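Local coordinates for protein periplasmic beta-glucosidase (Pseudomonas aeruginosa, PDB 6R5R) that probably hydrolyses terminal, non-reducing beta-D-glucosyl residues, releasing beta-D-glucose in the periplasm, as a member of glycosyl hydrolase family 3, at residues I50-T55 with A78-H83. The protein carries 1 engineered substitution. Sequence-based numbering, arbitrary orientation.
Sequences IFNTVT and AYDVAH. With BGC (beta-D-glucopyranose), chain D; BGC (beta-D-glucopyranose), chain C.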
ATOM      1  N   ILE B  50      35.534  12.158   2.456  1.00 11.90           N
ATOM      2  CA  ILE B  50      34.750  13.378   2.776  1.00 11.84           C
ATOM      3  C   ILE B  50      33.536  13.413   1.861  1.00 13.12           C
ATOM      4  O   ILE B  50      33.678  13.053   0.695  1.00 13.58           O
ATOM      5  CB  ILE B  50      35.585  14.645   2.611  1.00 14.31           C
ATOM      6  CG1 ILE B  50      36.815  14.615   3.526  1.00 16.83           C
ATOM      7  CG2 ILE B  50      34.764  15.915   2.803  1.00 14.11           C
ATOM      8  CD1 ILE B  50      36.499  14.647   4.993  1.00 16.28           C
ATOM      9  N   PHE B  51      32.404  13.880   2.357  1.00 12.82           N
ATOM     10  CA  PHE B  51      31.273  14.291   1.508  1.00 12.82           C
ATOM     11  C   PHE B  51      30.874  15.727   1.825  1.00 13.99           C
ATOM     12  O   PHE B  51      31.153  16.240   2.941  1.00 14.17           O
ATOM     13  CB  PHE B  51      30.115  13.290   1.604  1.00 13.97           C
ATOM     14  CG  PHE B  51      29.385  13.267   2.926  1.00 12.72           C
ATOM     15  CD1 PHE B  51      29.931  12.604   4.006  1.00 14.15           C
ATOM     16  CD2 PHE B  51      28.153  13.870   3.081  1.00 14.95           C
ATOM     17  CE1 PHE B  51      29.267  12.538   5.219  1.00 14.11           C
ATOM     18  CE2 PHE B  51      27.510  13.837   4.312  1.00 14.81           C
ATOM     19  CZ  PHE B  51      28.076  13.185   5.381  1.00 15.36           C
ATOM     20  N   ASN B  52      30.231  16.380   0.833  1.00 13.13           N
ATOM     21  CA  ASN B  52      29.669  17.749   0.945  1.00 12.95           C
ATOM     22  C   ASN B  52      30.738  18.852   1.003  1.00 13.70           C
ATOM     23  O   ASN B  52      30.316  20.012   1.205  1.00 16.78           O
ATOM     24  CB  ASN B  52      28.732  17.870   2.138  1.00 13.34           C
ATOM     25  CG  ASN B  52      27.391  17.214   1.922  1.00 16.51           C
ATOM     26  OD1 ASN B  52      27.082  16.818   0.808  1.00 16.67           O
ATOM     27  ND2 ASN B  52      26.644  17.081   3.005  1.00 16.04           N
ATOM     28  N   THR B  53      31.988  18.577   0.639  1.00 12.40           N
ATOM     29  CA  THR B  53      33.005  19.641   0.362  1.00 14.65           C
ATOM     30  C   THR B  53      33.196  19.676  -1.151  1.00 14.41           C
ATOM     31  O   THR B  53      33.536  18.623  -1.683  1.00 14.43           O
ATOM     32  CB  THR B  53      34.316  19.390   1.123  1.00 16.39           C
ATOM     33  OG1 THR B  53      34.053  19.631   2.505  1.00 15.92           O
ATOM     34  CG2 THR B  53      35.412  20.334   0.671  1.00 16.72           C
ATOM     35  N   VAL B  54      32.893  20.808  -1.791  1.00 14.54           N
ATOM     36  CA  VAL B  54      32.575  20.738  -3.250  1.00 15.91           C
ATOM     37  C   VAL B  54      33.288  21.806  -4.065  1.00 17.49           C
ATOM     38  O   VAL B  54      32.875  21.989  -5.226  1.00 18.04           O
ATOM     39  CB  VAL B  54      31.054  20.827  -3.441  1.00 16.41           C
ATOM     40  CG1 VAL B  54      30.359  19.694  -2.678  1.00 18.12           C
ATOM     41  CG2 VAL B  54      30.502  22.161  -2.984  1.00 16.93           C
ATOM     42  N   THR B  55      34.282  22.506  -3.529  1.00 17.09           N
ATOM     43  CA  THR B  55      35.071  23.429  -4.393  1.00 19.58           C
ATOM     44  C   THR B  55      36.542  23.001  -4.399  1.00 19.16           C
ATOM     45  O   THR B  55      37.052  22.398  -3.398  1.00 18.31           O
ATOM     46  CB  THR B  55      34.949  24.875  -3.941  1.00 20.37           C
ATOM     47  OG1 THR B  55      35.739  25.032  -2.770  1.00 23.64           O
ATOM     48  CG2 THR B  55      33.524  25.304  -3.668  1.00 22.02           C
ATOM     49  N   ALA B  78      33.169  13.035  -2.097  1.00 11.26           N
ATOM     50  CA  ALA B  78      31.869  12.684  -2.700  1.00 12.57           C
ATOM     51  C   ALA B  78      30.854  13.802  -2.528  1.00 11.83           C
ATOM     52  O   ALA B  78      30.957  14.673  -1.616  1.00 12.52           O
ATOM     53  CB  ALA B  78      31.343  11.403  -2.098  1.00 12.92           C
ATOM     54  N   TYR B  79      29.793  13.726  -3.333  1.00 11.35           N
ATOM     55  CA  TYR B  79      28.672  14.663  -3.286  1.00 11.51           C
ATOM     56  C   TYR B  79      27.431  14.024  -3.906  1.00 12.27           C
ATOM     57  O   TYR B  79      27.537  13.033  -4.601  1.00 13.49           O
ATOM     58  CB  TYR B  79      29.024  15.976  -3.963  1.00 12.62           C
ATOM     59  CG  TYR B  79      28.151  17.170  -3.704  1.00 12.99           C
ATOM     60  CD1 TYR B  79      27.637  17.459  -2.452  1.00 14.38           C
ATOM     61  CD2 TYR B  79      27.874  18.050  -4.741  1.00 14.06           C
ATOM     62  CE1 TYR B  79      26.868  18.578  -2.213  1.00 15.72           C
ATOM     63  CE2 TYR B  79      27.116  19.189  -4.516  1.00 14.84           C
ATOM     64  CZ  TYR B  79      26.593  19.430  -3.257  1.00 16.72           C
ATOM     65  OH  TYR B  79      25.862  20.548  -2.972  1.00 20.63           O
ATOM     66  N   ASP B  80      26.299  14.665  -3.652  1.00 13.43           N
ATOM     67  CA  ASP B  80      24.981  14.255  -4.183  1.00 13.85           C
ATOM     68  C   ASP B  80      24.759  14.960  -5.520  1.00 13.31           C
ATOM     69  O   ASP B  80      23.987  15.915  -5.595  1.00 13.49           O
ATOM     70  CB  ASP B  80      23.900  14.529  -3.158  1.00 16.05           C
ATOM     71  CG  ASP B  80      23.911  13.491  -2.036  1.00 18.38           C
ATOM     72  OD1 ASP B  80      23.770  12.277  -2.362  1.00 19.31           O
ATOM     73  OD2 ASP B  80      24.085  13.915  -0.848  1.00 19.51           O
ATOM     74  N   VAL B  81      25.456  14.499  -6.538  1.00 13.27           N
ATOM     75  CA  VAL B  81      25.311  15.029  -7.912  1.00 14.12           C
ATOM     76  C   VAL B  81      24.280  14.138  -8.577  1.00 14.61           C
ATOM     77  O   VAL B  81      24.644  13.092  -9.123  1.00 16.49           O
ATOM     78  CB  VAL B  81      26.663  15.056  -8.635  1.00 14.25           C
ATOM     79  CG1 VAL B  81      26.502  15.588 -10.028  1.00 15.81           C
ATOM     80  CG2 VAL B  81      27.663  15.904  -7.867  1.00 15.78           C
ATOM     81  N   ALA B  82      23.036  14.456  -8.332  1.00 13.84           N
ATOM     82  CA  ALA B  82      21.907  13.567  -8.686  1.00 15.24           C
ATOM     83  C   ALA B  82      21.413  13.822 -10.115  1.00 13.59           C
ATOM     84  O   ALA B  82      21.130  12.869 -10.833  1.00 14.50           O
ATOM     85  CB  ALA B  82      20.826  13.799  -7.670  1.00 17.17           C
ATOM     86  N   HIS B  83      21.214  15.083 -10.474  1.00 12.96           N
ATOM     87  CA  HIS B  83      20.755  15.493 -11.836  1.00 11.97           C
ATOM     88  C   HIS B  83      21.475  16.783 -12.233  1.00 13.65           C
ATOM     89  O   HIS B  83      20.844  17.676 -12.734  1.00 12.47           O
ATOM     90  CB  HIS B  83      19.220  15.593 -11.888  1.00 12.82           C
ATOM     91  CG  HIS B  83      18.615  16.567 -10.934  1.00 12.36           C
ATOM     92  ND1 HIS B  83      18.120  17.774 -11.338  1.00 12.00           N
ATOM     93  CD2 HIS B  83      18.401  16.484  -9.588  1.00 13.54           C
ATOM     94  CE1 HIS B  83      17.643  18.420 -10.273  1.00 13.34           C
ATOM     95  NE2 HIS B  83      17.811  17.666  -9.185  1.00 13.00           N
TER
HETATM   96  C2  BGC D   1      22.180  10.888  -0.006  1.00 15.48           C
HETATM   97  C3  BGC D   1      22.876  11.154   1.340  1.00 16.65           C
HETATM   98  C4  BGC D   1      21.794  11.778   2.219  1.00 16.50           C
HETATM   99  C5  BGC D   1      20.636  10.796   2.378  1.00 16.63           C
HETATM  100  C6  BGC D   1      19.526  11.243   3.324  1.00 17.83           C
HETATM  101  C1  BGC D   1      20.928  10.023   0.135  1.00 15.47           C
HETATM  102  O1  BGC D   1      20.345   9.876  -1.152  1.00 16.76           O
HETATM  103  O2  BGC D   1      23.075  10.306  -0.976  1.00 17.39           O
HETATM  104  O3  BGC D   1      23.947  12.129   1.119  1.00 20.06           O
HETATM  105  O4  BGC D   1      22.331  12.030   3.469  1.00 18.86           O
HETATM  106  O5  BGC D   1      20.032  10.631   1.083  1.00 16.26           O
HETATM  107  O6  BGC D   1      18.493  10.226   3.227  1.00 20.57           O
HETATM  108  C2  BGC C   2      23.164  14.350   3.042  1.00 23.87           C
HETATM  109  C3  BGC C   2      23.120  15.709   3.686  1.00 24.10           C
HETATM  110  C4  BGC C   2      21.652  16.108   3.860  1.00 22.99           C
HETATM  111  C5  BGC C   2      20.867  15.038   4.624  1.00 23.95           C
HETATM  112  C6  BGC C   2      19.396  15.419   4.691  1.00 24.94           C
HETATM  113  C1  BGC C   2      22.335  13.415   3.909  1.00 20.92           C
HETATM  114  O2  BGC C   2      24.553  13.958   3.015  1.00 24.86           O
HETATM  115  O3  BGC C   2      23.805  16.592   2.771  1.00 21.34           O
HETATM  116  O4  BGC C   2      21.640  17.321   4.623  1.00 29.33           O
HETATM  117  O5  BGC C   2      20.973  13.777   3.937  1.00 21.15           O
HETATM  118  O6  BGC C   2      18.771  14.279   5.280  1.00 27.54           O
HETATM  119  O   HOH W   1      26.929  14.419  -0.381  1.00 22.58           O
HETATM  120  O   HOH W   2      24.251  16.440   0.029  1.00 24.61           O
HETATM  121  O   HOH W   3      33.200  16.156  -0.578  1.00 14.36           O
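Val54 and Asn52 meet the ring of Tyr79 from two directions. The methyl CG1 of Val54 sits over one face in a CH-pi contact, 3.4 Å from the ring centroid and 7° off the normal. At the ring edge, in its plane, lies OD1 of Asn52, 3.4 Å from CD1 of Tyr79, and the amide stands almost perpendicular to the ring (85°). The tyrosine reaches both partners because its CG is anti to the backbone N (chi1 -164°), which carries the ring alongside the loop that follows strand 49-51.

The same amide works in the sugar site. While OD1 faces the tyrosine edge and two waters, ND2 of Asn52 donates to O3 of the chain C glucose at 2.9 Å. Both waters also reach OD2 of Asp80, tying the two side chains together through solvent, and one of them touches that glucose O3 as well. Asp80 grips the chain D glucose with both carboxylate oxygens: O2 donates to OD1 at 2.5 Å and O3 to OD2 at 2.7 Å. Lys177 makes a salt bridge to the same OD1 of Asp80.

Behind this shell, Phe51 pairs with Ala78 in a parallel bridge. Ala78 N donates to Ile50 O (2.8 Å), and Ala78 O receives Asn52 N (3.1 Å), with a third water linking Ala78 O to Thr53 N. Strands 49-51 and 76-79, connected through helix 56-66, form a beta-alpha-beta unit of the family 3 N-terminal TIM-barrel domain, whose C-terminal strand ends carry the glucose-binding pocket.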